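Local coordinates for cellulose binding domain-containing protein (Clostridium clariflavum, PDB 4B96) that probably binds cellulose, as the calcium-carrying family 3b carbohydrate-binding module of a longer membrane protein in a biomass-sensing system, at residues V42-K47 and D134-Y139. Numbering follows the deposited sequence. Where two conformers were deposited one is given.
Sequences VRYYFK and DKMTVY. With CA (calcium ion), chain E.
Arg43 and Thr137 form the antiparallel hydrogen-bonded pair of this contact. Arg43 N gives a bond of 2.9 Å to Thr137 O. Thr137 N returns one of 3.2 Å to Arg43 O. On the Arg43 face, Tyr45 crosses Thr137 at about a right angle. Tyr45 OH lies 2.9 Å from Thr137 OG1, in a hydrogen bond that either hydroxyl could donate. Thr137 OG1 stands between the backbone N and the carbonyl carbon (chi1 48°), which brings it to the edge of the Tyr45 ring. Tyr45 OH and Tyr139 OH meet tip to tip. The extended Arg43 chain runs across Tyr139. The guanidinium makes an off-centre cation-pi contact, with Arg43 CZ 4.3 Å from the Tyr139 ring centroid and the two planes 38° apart.

The other face is largely apolar. Met136 SD lies 3.7 Å from Tyr44 CD2, an oblique Met-aromatic contact. The Met136 chain bends at its last torsion (chi3 63°), and CE comes 4.0 Å from Val42 CG1. Val42 CG2 meets Val138 CG1 more loosely, at 4.4 Å.

Strands 40-47 and 136-140 are neighbours within one antiparallel sheet of the CBM3 beta sandwich. The Val42, Tyr44, Met136 and Val138 side chains enter the core between the sheets and pack on strands 5-9 and 20-29, including Phe25 and Leu7.

Glu87 forms a salt bridge with Arg43 NE, and Glu149 hydrogen-bonds Tyr139 OH. At the end of its strand Lys47 O binds calcium at 2.2 Å, beside three waters, Asn116, Asp119 and Asp120.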
loop_
_atom_site.group_PDB
_atom_site.type_symbol
_atom_site.label_atom_id
_atom_site.label_comp_id
_atom_site.label_asym_id
_atom_site.label_seq_id
_atom_site.Cartn_x
_atom_site.Cartn_y
_atom_site.Cartn_z
ATOM N N VAL A 42 6.103 12.592 1.199
ATOM C CA VAL A 42 6.583 11.253 1.490
ATOM C C VAL A 42 6.762 11.164 3.002
ATOM O O VAL A 42 7.293 12.122 3.613
ATOM C CB VAL A 42 7.933 10.999 0.774
ATOM C CG1 VAL A 42 8.481 9.572 1.028
ATOM C CG2 VAL A 42 7.778 11.214 -0.741
ATOM N N ARG A 43 6.323 10.037 3.615
ATOM C CA ARG A 43 6.428 9.915 5.072
ATOM C C ARG A 43 7.269 8.749 5.509
ATOM O O ARG A 43 7.102 7.657 4.978
ATOM C CB ARG A 43 5.042 9.772 5.714
ATOM C CG ARG A 43 4.239 11.095 5.599
ATOM C CD ARG A 43 2.833 10.928 6.167
ATOM N NE ARG A 43 2.129 12.175 5.864
ATOM C CZ ARG A 43 0.847 12.412 6.117
ATOM N NH1 ARG A 43 0.094 11.490 6.669
ATOM N NH2 ARG A 43 0.318 13.586 5.795
ATOM N N TYR A 44 8.137 8.991 6.497
ATOM C CA TYR A 44 8.932 7.960 7.158
ATOM C C TYR A 44 8.423 7.905 8.604
ATOM O O TYR A 44 8.504 8.894 9.350
ATOM C CB TYR A 44 10.407 8.342 7.120
ATOM C CG TYR A 44 11.305 7.231 7.689
ATOM C CD1 TYR A 44 11.443 7.061 9.082
ATOM C CD2 TYR A 44 11.974 6.332 6.830
ATOM C CE1 TYR A 44 12.242 6.011 9.593
ATOM C CE2 TYR A 44 12.778 5.272 7.314
ATOM C CZ TYR A 44 12.919 5.130 8.699
ATOM O OH TYR A 44 13.659 4.097 9.225
ATOM N N TYR A 45 7.862 6.780 9.000
ATOM C CA TYR A 45 7.265 6.651 10.334
ATOM C C TYR A 45 8.258 6.126 11.323
ATOM O O TYR A 45 8.930 5.107 11.059
ATOM C CB TYR A 45 6.123 5.664 10.286
ATOM C CG TYR A 45 5.047 6.171 9.376
ATOM C CD1 TYR A 45 4.032 6.981 9.883
ATOM C CD2 TYR A 45 5.042 5.827 8.028
ATOM C CE1 TYR A 45 3.070 7.477 9.077
ATOM C CE2 TYR A 45 4.018 6.294 7.179
ATOM C CZ TYR A 45 3.068 7.122 7.707
ATOM O OH TYR A 45 2.072 7.629 6.920
ATOM N N PHE A 46 8.332 6.786 12.480
ATOM C CA PHE A 46 9.242 6.345 13.526
ATOM C C PHE A 46 8.683 6.649 14.910
ATOM O O PHE A 46 7.719 7.439 15.079
ATOM C CB PHE A 46 10.630 6.947 13.307
ATOM C CG PHE A 46 10.682 8.440 13.498
ATOM C CD1 PHE A 46 10.259 9.329 12.474
ATOM C CD2 PHE A 46 11.193 8.991 14.695
ATOM C CE1 PHE A 46 10.324 10.725 12.628
ATOM C CE2 PHE A 46 11.260 10.409 14.851
ATOM C CZ PHE A 46 10.807 11.267 13.848
ATOM N N LYS A 47 9.223 5.953 15.899
ATOM C CA LYS A 47 8.769 6.159 17.278
ATOM C C LYS A 47 9.951 6.762 18.037
ATOM O O LYS A 47 10.991 6.135 18.146
ATOM C CB LYS A 47 8.401 4.811 17.892
ATOM C CG LYS A 47 7.789 4.920 19.309
ATOM C CD LYS A 47 7.367 3.505 19.789
ATOM C CE LYS A 47 6.572 3.536 21.117
ATOM N NZ LYS A 47 7.408 4.046 22.208
ATOM N N ASP A 134 7.025 -0.929 1.222
ATOM C CA ASP A 134 5.658 -0.451 1.433
ATOM C C ASP A 134 5.379 0.044 2.845
ATOM O O ASP A 134 4.199 0.136 3.207
ATOM C CB ASP A 134 4.650 -1.576 1.134
ATOM C CG ASP A 134 4.939 -2.844 1.892
ATOM O OD1 ASP A 134 5.688 -2.812 2.882
ATOM O OD2 ASP A 134 4.399 -3.894 1.500
ATOM N N LYS A 135 6.428 0.333 3.639
ATOM C CA LYS A 135 6.241 0.903 4.990
ATOM C C LYS A 135 6.650 2.356 5.042
ATOM O O LYS A 135 6.654 2.991 6.094
ATOM C CB LYS A 135 6.933 0.053 6.094
ATOM C CG LYS A 135 6.330 -1.388 6.125
ATOM C CD LYS A 135 6.945 -2.186 7.273
ATOM C CE LYS A 135 6.285 -1.831 8.611
ATOM N NZ LYS A 135 7.107 -2.380 9.734
ATOM N N MET A 136 6.935 2.936 3.882
ATOM C CA MET A 136 6.933 4.393 3.781
ATOM C C MET A 136 5.776 4.782 2.882
ATOM O O MET A 136 5.452 4.016 1.970
ATOM C CB MET A 136 8.268 4.926 3.174
ATOM C CG MET A 136 9.424 4.784 4.196
ATOM S SD MET A 136 10.982 5.253 3.413
ATOM C CE MET A 136 10.760 6.983 3.014
ATOM N N THR A 137 5.150 5.945 3.122
ATOM C CA THR A 137 3.985 6.314 2.301
ATOM C C THR A 137 4.225 7.503 1.356
ATOM O O THR A 137 5.038 8.381 1.634
ATOM C CB THR A 137 2.777 6.635 3.168
ATOM O OG1 THR A 137 3.150 7.533 4.214
ATOM C CG2 THR A 137 2.242 5.297 3.832
ATOM N N VAL A 138 3.447 7.553 0.272
ATOM C CA VAL A 138 3.524 8.681 -0.658
ATOM C C VAL A 138 2.100 9.176 -0.879
ATOM O O VAL A 138 1.158 8.362 -1.024
ATOM C CB VAL A 138 4.148 8.266 -2.056
ATOM C CG1 VAL A 138 4.345 9.532 -2.903
ATOM C CG2 VAL A 138 5.476 7.572 -1.851
ATOM N N TYR A 139 1.960 10.491 -0.943
ATOM C CA TYR A 139 0.692 11.137 -1.194
ATOM C C TYR A 139 0.830 12.084 -2.367
ATOM O O TYR A 139 1.816 12.799 -2.489
ATOM C CB TYR A 139 0.217 11.982 0.010
ATOM C CG TYR A 139 0.188 11.147 1.255
ATOM C CD1 TYR A 139 1.389 10.827 1.897
ATOM C CD2 TYR A 139 -1.029 10.603 1.749
ATOM C CE1 TYR A 139 1.414 10.003 3.001
ATOM C CE2 TYR A 139 -1.041 9.785 2.907
ATOM C CZ TYR A 139 0.195 9.497 3.523
ATOM O OH TYR A 139 0.308 8.673 4.637
HETATM CA CA CA E . 12.525 4.526 17.817
HETATM O O HOH W 1 13.587 5.984 16.282
HETATM O O HOH W 2 14.106 5.930 19.123
HETATM O O HOH W 3 11.900 4.182 20.317
#